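Long-range contacts in nucleoporin nup120 (Schizosaccharomyces pombe, PDB 4GQ2), which serves as a structural constituent of the nuclear pore complex, a channel assembly whose nucleoporins can also dock transiently associated nuclear transport factors: residues A[238-243]-A[286-291]; A[297-302]-A[348-353]; A[247-252]-A[259-264]. All coordinates share one frame; numbering follows the deposited sequence.

How the contacts relate
All three contacts lie in the beta-propeller part of the chain. Contact 1 opens first, at 238-243, and closes a loop of about 40 residues when 286-291 arrives beside it. Contact 3 forms and closes within that loop: it is the hairpin of 249-254 and 258-263, the middle of the blade that begins with 238-244. After contact 1 has closed, contact 2 opens at 297-302 and closes at 348-353, in series and without crossing. Contacts 1 and 2 thus join three successive sheets, whereas contact 3 holds one sheet together. Backbone pairing of I242 with V251 and of T289 with A299 connects them, and I298 packs on V251.

Contact 1: A[238-243]-A[286-291]; sequences IISMIF and PYLTSD
Two successive four-stranded blades of the beta-propeller meet here through their first strands, 240-243 and 288-290, which run nearly parallel (15°) with axes 6.7 Å apart at their closest. Each strand bonds its backbone to the second strand of its own blade, I242 to V251 and T289 to A299, so side chains have to bridge the interval between the sheets. I239 and S240 both face L253 in a classic beta bulge, and both point their CB atoms at the other segment. I239 crosses Y287 obliquely. Its CG1 takes the crowded place between backbone N and carbonyl carbon, which carries the CD1 methyl over one face of the phenol ring, 4.1 Å from I239 CD1 to the Y287 ring centroid. This is a CH-pi contact displaced toward the rim, where I239 CD1 comes to 3.9 Å from Y287 CE1. S240 works differently: its hydroxyl, turned anti to its own backbone N (chi1 -153°), points at the amides of Y287 and L288, where the other segment enters its strand. S240 OG accepts a nearly straight bond from Y287 N at 3.1 Å (163°). A second, weak and bent bond reaches the same S240 OG from L288 N at 3.3 Å, so one buried oxygen serves two consecutive amides. L288 lies beside this hydroxyl, with CB 3.9 Å from S240 OG, and extends back among V251, I298 and L300 of the two second strands. Farther along, I242 reaches across as well. Its CG1 is again in the crowded position and its chain then extends, laying the terminal methyl against the backbone of T289 and S290; I242 CD1 ends 3.8 Å from S290 CB.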
loop_
_atom_site.group_PDB
_atom_site.type_symbol
_atom_site.label_atom_id
_atom_site.label_comp_id
_atom_site.label_asym_id
_atom_site.label_seq_id
_atom_site.Cartn_x
_atom_site.Cartn_y
_atom_site.Cartn_z
ATOM N N ILE A 238 19.885 34.629 -31.093
ATOM C CA ILE A 238 19.089 33.411 -31.203
ATOM C C ILE A 238 18.156 33.312 -30.000
ATOM O O ILE A 238 18.601 33.371 -28.850
ATOM C CB ILE A 238 19.973 32.143 -31.303
ATOM C CG1 ILE A 238 21.082 32.312 -32.359
ATOM C CG2 ILE A 238 19.124 30.898 -31.565
ATOM C CD1 ILE A 238 20.602 32.401 -33.794
ATOM N N ILE A 239 16.862 33.190 -30.275
ATOM C CA ILE A 239 15.864 33.047 -29.213
ATOM C C ILE A 239 15.251 31.645 -29.181
ATOM O O ILE A 239 14.462 31.332 -28.294
ATOM C CB ILE A 239 14.759 34.122 -29.297
ATOM C CG1 ILE A 239 14.015 34.038 -30.633
ATOM C CG2 ILE A 239 15.357 35.506 -29.070
ATOM C CD1 ILE A 239 12.618 34.623 -30.596
ATOM N N SER A 240 15.630 30.817 -30.155
ATOM C CA SER A 240 15.187 29.427 -30.248
ATOM C C SER A 240 15.942 28.733 -31.382
ATOM O O SER A 240 15.993 29.246 -32.501
ATOM C CB SER A 240 13.676 29.362 -30.506
ATOM O OG SER A 240 13.110 28.163 -30.008
ATOM N N MET A 241 16.536 27.577 -31.094
ATOM C CA MET A 241 17.223 26.796 -32.130
ATOM C C MET A 241 17.107 25.284 -31.939
ATOM O O MET A 241 17.119 24.790 -30.808
ATOM C CB MET A 241 18.696 27.211 -32.275
ATOM C CG MET A 241 19.538 27.120 -31.010
ATOM S SD MET A 241 21.301 27.238 -31.381
ATOM C CE MET A 241 22.010 27.228 -29.739
ATOM N N ILE A 242 16.991 24.570 -33.058
ATOM C CA ILE A 242 16.891 23.108 -33.063
ATOM C C ILE A 242 17.768 22.467 -34.140
ATOM O O ILE A 242 17.919 22.996 -35.241
ATOM C CB ILE A 242 15.432 22.606 -33.219
ATOM C CG1 ILE A 242 14.725 23.315 -34.380
ATOM C CG2 ILE A 242 14.657 22.782 -31.919
ATOM C CD1 ILE A 242 13.492 22.596 -34.890
ATOM N N PHE A 243 18.342 21.320 -33.798
ATOM C CA PHE A 243 19.190 20.557 -34.695
ATOM C C PHE A 243 18.380 19.454 -35.370
ATOM O O PHE A 243 17.600 18.767 -34.716
ATOM C CB PHE A 243 20.361 19.961 -33.905
ATOM C CG PHE A 243 21.112 18.880 -34.636
ATOM C CD1 PHE A 243 21.837 19.166 -35.793
ATOM C CD2 PHE A 243 21.110 17.571 -34.154
ATOM C CE1 PHE A 243 22.542 18.167 -36.453
ATOM C CE2 PHE A 243 21.809 16.568 -34.813
ATOM C CZ PHE A 243 22.528 16.866 -35.964
ATOM N N PRO A 286 10.268 27.888 -25.452
ATOM C CA PRO A 286 10.640 27.485 -26.810
ATOM C C PRO A 286 9.651 27.988 -27.866
ATOM O O PRO A 286 8.450 28.096 -27.600
ATOM C CB PRO A 286 10.642 25.947 -26.747
ATOM C CG PRO A 286 9.840 25.594 -25.543
ATOM C CD PRO A 286 10.029 26.725 -24.575
ATOM N N TYR A 287 10.177 28.313 -29.043
ATOM C CA TYR A 287 9.388 28.809 -30.167
ATOM C C TYR A 287 9.361 27.780 -31.285
ATOM O O TYR A 287 8.470 27.799 -32.131
ATOM C CB TYR A 287 10.007 30.090 -30.718
ATOM C CG TYR A 287 9.617 31.363 -30.010
ATOM C CD1 TYR A 287 10.335 31.817 -28.911
ATOM C CD2 TYR A 287 8.548 32.136 -30.468
ATOM C CE1 TYR A 287 9.991 32.997 -28.273
ATOM C CE2 TYR A 287 8.191 33.317 -29.834
ATOM C CZ TYR A 287 8.917 33.741 -28.737
ATOM O OH TYR A 287 8.566 34.906 -28.099
ATOM N N LEU A 288 10.351 26.892 -31.287
ATOM C CA LEU A 288 10.510 25.921 -32.353
ATOM C C LEU A 288 10.542 24.493 -31.835
ATOM O O LEU A 288 11.097 24.223 -30.767
ATOM C CB LEU A 288 11.803 26.193 -33.129
ATOM C CG LEU A 288 11.940 27.470 -33.963
ATOM C CD1 LEU A 288 13.300 27.491 -34.651
ATOM C CD2 LEU A 288 10.822 27.597 -34.991
ATOM N N THR A 289 9.943 23.586 -32.603
ATOM C CA THR A 289 10.159 22.148 -32.424
ATOM C C THR A 289 10.021 21.399 -33.752
ATOM O O THR A 289 9.344 21.871 -34.666
ATOM C CB THR A 289 9.219 21.535 -31.360
ATOM O OG1 THR A 289 9.782 20.306 -30.878
ATOM C CG2 THR A 289 7.827 21.272 -31.934
ATOM N N SER A 290 10.668 20.242 -33.854
ATOM C CA SER A 290 10.566 19.413 -35.051
ATOM C C SER A 290 9.970 18.053 -34.718
ATOM O O SER A 290 10.033 17.613 -33.569
ATOM C CB SER A 290 11.930 19.249 -35.721
ATOM O OG SER A 290 12.718 18.264 -35.078
ATOM N N ASP A 291 9.389 17.395 -35.720
ATOM C CA ASP A 291 8.794 16.082 -35.507
ATOM C C ASP A 291 9.873 15.012 -35.402
ATOM O O ASP A 291 10.917 15.102 -36.052
ATOM C CB ASP A 291 7.749 15.745 -36.577
ATOM C CG ASP A 291 8.343 15.618 -37.960
ATOM O OD1 ASP A 291 8.995 16.577 -38.419
ATOM O OD2 ASP A 291 8.147 14.558 -38.593
#

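Contact 2: A[297-302]-A[348-353]; sequences FIALYY and SDFQLI
A299 is the small residue on which strand 348-353 closes most tightly. Its methyl meets two larger side chains, both with CB pointing at strand 297-302. F350 comes edge-on: CE2 stands 3.7 Å from A299 CB, with that methyl near the plane of the ring. The ring reaches across because CG of F350 occupies the crowded place between backbone N and carbonyl carbon (chi1 64°), and F310 packs on it edge-to-face. L352, with CG anti to its backbone N (chi1 175°), brings one branch alongside: CD2 lies 3.8 Å from A299 CB and 3.7 Å from A299 N. The same L352 CD2 touches F297 CB at 4.1 Å, while the F297 ring leads away to meet F362 edge-to-face.

Packing loosens toward Y301, whose CB is 4.2 Å from F350 CE1 and whose ring departs so that OH bonds to H307 O. The strand axes come no nearer than 7.7 Å, and the two backbones exchange no hydrogen bonds. The reverse side of strand 348-353 carries D349, Q351 and the apolar I353, and these meet strand 520-525. There the partly exposed D349 accepts the amide of F350 on OD1 and that of I523 on OD2. The CB of Q351 is turned away from strand 297-302; Q351 NE2 bonds to F350 O at 3.0 Å, and Q351 OE1 receives F525 N and H292 NE2. One apolar face turned to the first and second strands of the preceding blade, 288-290 and 297-302, is the sheet-on-sheet packing characteristic of adjacent beta-propeller blades.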
loop_
_atom_site.group_PDB
_atom_site.type_symbol
_atom_site.label_atom_id
_atom_site.label_comp_id
_atom_site.label_asym_id
_atom_site.label_seq_id
_atom_site.Cartn_x
_atom_site.Cartn_y
_atom_site.Cartn_z
ATOM N N PHE A 297 9.684 18.367 -40.693
ATOM C CA PHE A 297 8.641 19.336 -40.372
ATOM C C PHE A 297 9.010 20.143 -39.137
ATOM O O PHE A 297 9.724 19.661 -38.259
ATOM C CB PHE A 297 7.295 18.651 -40.165
ATOM C CG PHE A 297 6.799 17.917 -41.372
ATOM C CD1 PHE A 297 6.012 18.561 -42.317
ATOM C CD2 PHE A 297 7.108 16.573 -41.559
ATOM C CE1 PHE A 297 5.545 17.880 -43.430
ATOM C CE2 PHE A 297 6.645 15.887 -42.671
ATOM C CZ PHE A 297 5.863 16.543 -43.607
ATOM N N ILE A 298 8.512 21.372 -39.087
ATOM C CA ILE A 298 8.850 22.318 -38.040
ATOM C C ILE A 298 7.585 23.016 -37.580
ATOM O O ILE A 298 6.846 23.563 -38.393
ATOM C CB ILE A 298 9.854 23.380 -38.550
ATOM C CG1 ILE A 298 11.239 22.760 -38.729
ATOM C CG2 ILE A 298 9.947 24.562 -37.593
ATOM C CD1 ILE A 298 12.068 23.421 -39.806
ATOM N N ALA A 299 7.342 22.985 -36.274
ATOM C CA ALA A 299 6.271 23.760 -35.680
ATOM C C ALA A 299 6.844 25.047 -35.102
ATOM O O ALA A 299 7.936 25.051 -34.529
ATOM C CB ALA A 299 5.550 22.955 -34.614
ATOM N N LEU A 300 6.101 26.135 -35.269
ATOM C CA LEU A 300 6.552 27.459 -34.867
ATOM C C LEU A 300 5.415 28.213 -34.190
ATOM O O LEU A 300 4.268 28.160 -34.644
ATOM C CB LEU A 300 7.098 28.229 -36.080
ATOM C CG LEU A 300 7.180 29.763 -36.093
ATOM C CD1 LEU A 300 8.133 30.310 -35.038
ATOM C CD2 LEU A 300 7.580 30.250 -37.478
ATOM N N TYR A 301 5.751 28.907 -33.103
ATOM C CA TYR A 301 4.774 29.589 -32.260
ATOM C C TYR A 301 4.787 31.101 -32.439
ATOM O O TYR A 301 5.855 31.717 -32.492
ATOM C CB TYR A 301 5.033 29.262 -30.788
ATOM C CG TYR A 301 4.078 29.924 -29.820
ATOM C CD1 TYR A 301 2.709 29.669 -29.882
ATOM C CD2 TYR A 301 4.544 30.787 -28.822
ATOM C CE1 TYR A 301 1.828 30.261 -28.989
ATOM C CE2 TYR A 301 3.666 31.379 -27.916
ATOM C CZ TYR A 301 2.312 31.109 -28.011
ATOM O OH TYR A 301 1.429 31.681 -27.132
ATOM N N TYR A 302 3.586 31.676 -32.510
ATOM C CA TYR A 302 3.387 33.119 -32.610
ATOM C C TYR A 302 2.571 33.598 -31.416
ATOM O O TYR A 302 1.395 33.242 -31.294
ATOM C CB TYR A 302 2.607 33.477 -33.875
ATOM C CG TYR A 302 3.346 33.335 -35.186
ATOM C CD1 TYR A 302 3.420 32.101 -35.835
ATOM C CD2 TYR A 302 3.930 34.446 -35.805
ATOM C CE1 TYR A 302 4.077 31.968 -37.047
ATOM C CE2 TYR A 302 4.587 34.322 -37.022
ATOM C CZ TYR A 302 4.656 33.081 -37.637
ATOM O OH TYR A 302 5.303 32.938 -38.843
ATOM N N SER A 348 4.467 26.810 -22.028
ATOM C CA SER A 348 5.626 26.202 -21.393
ATOM C C SER A 348 6.470 25.446 -22.417
ATOM O O SER A 348 7.692 25.577 -22.435
ATOM C CB SER A 348 5.194 25.265 -20.261
ATOM O OG SER A 348 6.249 24.387 -19.897
ATOM N N ASP A 349 5.810 24.663 -23.269
ATOM C CA ASP A 349 6.507 23.792 -24.201
ATOM C C ASP A 349 5.494 23.175 -25.154
ATOM O O ASP A 349 4.285 23.264 -24.923
ATOM C CB ASP A 349 7.247 22.690 -23.430
ATOM C CG ASP A 349 8.379 22.063 -24.225
ATOM O OD1 ASP A 349 8.573 22.411 -25.411
ATOM O OD2 ASP A 349 9.085 21.206 -23.654
ATOM N N PHE A 350 5.985 22.549 -26.224
ATOM C CA PHE A 350 5.118 21.832 -27.158
ATOM C C PHE A 350 5.912 20.829 -27.993
ATOM O O PHE A 350 7.129 20.957 -28.134
ATOM C CB PHE A 350 4.294 22.805 -28.033
ATOM C CG PHE A 350 5.120 23.670 -28.951
ATOM C CD1 PHE A 350 5.794 24.782 -28.466
ATOM C CD2 PHE A 350 5.201 23.383 -30.309
ATOM C CE1 PHE A 350 6.551 25.579 -29.312
ATOM C CE2 PHE A 350 5.955 24.177 -31.162
ATOM C CZ PHE A 350 6.630 25.279 -30.662
ATOM N N GLN A 351 5.229 19.813 -28.509
ATOM C CA GLN A 351 5.864 18.815 -29.374
ATOM C C GLN A 351 5.074 18.643 -30.669
ATOM O O GLN A 351 3.900 19.004 -30.731
ATOM C CB GLN A 351 5.982 17.456 -28.671
ATOM C CG GLN A 351 6.849 17.440 -27.432
ATOM C CD GLN A 351 8.324 17.376 -27.743
ATOM O OE1 GLN A 351 8.899 16.294 -27.835
ATOM N NE2 GLN A 351 8.950 18.538 -27.903
ATOM N N LEU A 352 5.719 18.065 -31.680
ATOM C CA LEU A 352 5.085 17.805 -32.968
ATOM C C LEU A 352 5.350 16.373 -33.429
ATOM O O LEU A 352 6.486 15.893 -33.368
ATOM C CB LEU A 352 5.577 18.812 -34.014
ATOM C CG LEU A 352 5.147 18.662 -35.475
ATOM C CD1 LEU A 352 3.668 18.975 -35.656
ATOM C CD2 LEU A 352 6.003 19.556 -36.363
ATOM N N ILE A 353 4.295 15.697 -33.882
ATOM C CA ILE A 353 4.390 14.304 -34.318
ATOM C C ILE A 353 3.623 14.075 -35.626
ATOM O O ILE A 353 2.413 14.304 -35.693
ATOM C CB ILE A 353 3.868 13.325 -33.228
ATOM C CG1 ILE A 353 4.635 13.490 -31.908
ATOM C CG2 ILE A 353 3.961 11.873 -33.694
ATOM C CD1 ILE A 353 3.969 14.405 -30.906
#

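Contact 3: A[247-252]-A[259-264]; sequences YNVLVM and LKVLDL
Five backbone hydrogen bonds build this antiparallel hairpin. L250 and L262 exchange one pair, L262 N to L250 O being the shortest at 2.6 Å, and M252 and K260 exchange another. L264 N adds a bond to N248 O at 2.8 Å, where N248 centres an inverse gamma turn. Between the pairs, CA-H...O contacts fill in, such as V249 CA to L262 O.

Apolar contacts divide by face. On one, L250 and L262 lie side by side, CB to CB at 3.8 Å, and the chain of M252, bent at chi3 (-63°), curls its CE back to 3.7 Å from L262 CB. On the other, V249 CG1 meets V261 CG1 at 3.6 Å and V251 CG1 meets L259 CD1. At the open end L264 crosses N248 at about a right angle and sets CD1 3.6 Å from V249 N. An alanine here would lose that methyl contact and would probably loosen the hairpin end and its packing on F243 and I179.

The hairpin forms the middle of a four-stranded blade, flanked by strands 238-244 and 268-274; its valine face rests on strand 324-328 of the following blade, and L250 leans on I179.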
loop_
_atom_site.group_PDB
_atom_site.type_symbol
_atom_site.label_atom_id
_atom_site.label_comp_id
_atom_site.label_asym_id
_atom_site.label_seq_id
_atom_site.Cartn_x
_atom_site.Cartn_y
_atom_site.Cartn_z
ATOM N N TYR A 247 19.661 15.873 -42.280
ATOM C CA TYR A 247 20.136 17.134 -42.823
ATOM C C TYR A 247 21.095 17.685 -41.784
ATOM O O TYR A 247 20.688 17.942 -40.652
ATOM C CB TYR A 247 18.994 18.132 -43.027
ATOM C CG TYR A 247 17.708 17.563 -43.579
ATOM C CD1 TYR A 247 17.711 16.669 -44.651
ATOM C CD2 TYR A 247 16.484 17.946 -43.047
ATOM C CE1 TYR A 247 16.528 16.156 -45.158
ATOM C CE2 TYR A 247 15.297 17.446 -43.553
ATOM C CZ TYR A 247 15.323 16.550 -44.604
ATOM O OH TYR A 247 14.142 16.053 -45.104
ATOM N N ASN A 248 22.361 17.856 -42.146
ATOM C CA ASN A 248 23.319 18.479 -41.235
ATOM C C ASN A 248 22.959 19.964 -41.074
ATOM O O ASN A 248 23.675 20.856 -41.532
ATOM C CB ASN A 248 24.754 18.281 -41.741
ATOM C CG ASN A 248 25.785 18.344 -40.625
ATOM O OD1 ASN A 248 25.450 18.303 -39.439
ATOM N ND2 ASN A 248 27.056 18.440 -41.007
ATOM N N VAL A 249 21.834 20.204 -40.405
ATOM C CA VAL A 249 21.142 21.490 -40.448
ATOM C C VAL A 249 20.707 21.987 -39.069
ATOM O O VAL A 249 20.268 21.207 -38.220
ATOM C CB VAL A 249 19.916 21.399 -41.391
ATOM C CG1 VAL A 249 18.804 22.354 -40.979
ATOM C CG2 VAL A 249 20.340 21.628 -42.835
ATOM N N LEU A 250 20.840 23.294 -38.868
ATOM C CA LEU A 250 20.370 23.969 -37.668
ATOM C C LEU A 250 19.246 24.918 -38.069
ATOM O O LEU A 250 19.379 25.660 -39.041
ATOM C CB LEU A 250 21.521 24.750 -37.031
ATOM C CG LEU A 250 21.557 24.941 -35.514
ATOM C CD1 LEU A 250 21.864 23.626 -34.808
ATOM C CD2 LEU A 250 22.587 25.995 -35.140
ATOM N N VAL A 251 18.127 24.866 -37.351
ATOM C CA VAL A 251 17.027 25.808 -37.572
ATOM C C VAL A 251 16.948 26.767 -36.395
ATOM O O VAL A 251 16.826 26.343 -35.244
ATOM C CB VAL A 251 15.667 25.107 -37.790
ATOM C CG1 VAL A 251 14.547 26.131 -37.922
ATOM C CG2 VAL A 251 15.713 24.227 -39.030
ATOM N N MET A 252 17.032 28.059 -36.697
ATOM C CA MET A 252 17.080 29.092 -35.671
ATOM C C MET A 252 16.017 30.157 -35.894
ATOM O O MET A 252 15.644 30.453 -37.034
ATOM C CB MET A 252 18.463 29.745 -35.636
ATOM C CG MET A 252 19.623 28.761 -35.714
ATOM S SD MET A 252 21.201 29.529 -36.131
ATOM C CE MET A 252 20.888 30.164 -37.776
ATOM N N LEU A 259 13.204 33.290 -39.479
ATOM C CA LEU A 259 13.375 31.839 -39.476
ATOM C C LEU A 259 14.540 31.452 -40.388
ATOM O O LEU A 259 14.434 31.532 -41.613
ATOM C CB LEU A 259 12.073 31.140 -39.897
ATOM C CG LEU A 259 11.947 29.615 -39.756
ATOM C CD1 LEU A 259 12.198 29.133 -38.330
ATOM C CD2 LEU A 259 10.583 29.146 -40.238
ATOM N N LYS A 260 15.645 31.034 -39.774
ATOM C CA LYS A 260 16.895 30.775 -40.485
ATOM C C LYS A 260 17.272 29.298 -40.493
ATOM O O LYS A 260 17.106 28.594 -39.493
ATOM C CB LYS A 260 18.045 31.569 -39.854
ATOM C CG LYS A 260 17.691 32.995 -39.461
ATOM C CD LYS A 260 18.922 33.794 -39.064
ATOM C CE LYS A 260 18.537 35.235 -38.763
ATOM N NZ LYS A 260 19.715 36.111 -38.515
ATOM N N VAL A 261 17.792 28.845 -41.629
ATOM C CA VAL A 261 18.352 27.500 -41.754
ATOM C C VAL A 261 19.869 27.595 -41.899
ATOM O O VAL A 261 20.370 28.158 -42.877
ATOM C CB VAL A 261 17.775 26.752 -42.968
ATOM C CG1 VAL A 261 18.199 25.292 -42.945
ATOM C CG2 VAL A 261 16.261 26.869 -42.993
ATOM N N LEU A 262 20.592 27.056 -40.920
ATOM C CA LEU A 262 22.051 27.068 -40.938
ATOM C C LEU A 262 22.594 25.720 -41.393
ATOM O O LEU A 262 22.258 24.681 -40.819
ATOM C CB LEU A 262 22.604 27.405 -39.554
ATOM C CG LEU A 262 24.095 27.741 -39.490
ATOM C CD1 LEU A 262 24.322 29.224 -39.746
ATOM C CD2 LEU A 262 24.676 27.337 -38.142
ATOM N N ASP A 263 23.429 25.737 -42.427
ATOM C CA ASP A 263 24.029 24.507 -42.925
ATOM C C ASP A 263 25.312 24.224 -42.159
ATOM O O ASP A 263 26.304 24.937 -42.310
ATOM C CB ASP A 263 24.297 24.591 -44.428
ATOM C CG ASP A 263 24.795 23.283 -45.011
ATOM O OD1 ASP A 263 24.368 22.204 -44.549
ATOM O OD2 ASP A 263 25.620 23.333 -45.944
ATOM N N LEU A 264 25.273 23.178 -41.337
ATOM C CA LEU A 264 26.383 22.823 -40.453
ATOM C C LEU A 264 27.584 22.212 -41.179
ATOM O O LEU A 264 28.692 22.193 -40.640
ATOM C CB LEU A 264 25.900 21.869 -39.359
ATOM C CG LEU A 264 24.901 22.426 -38.347
ATOM C CD1 LEU A 264 24.046 21.298 -37.793
ATOM C CD2 LEU A 264 25.611 23.181 -37.231
#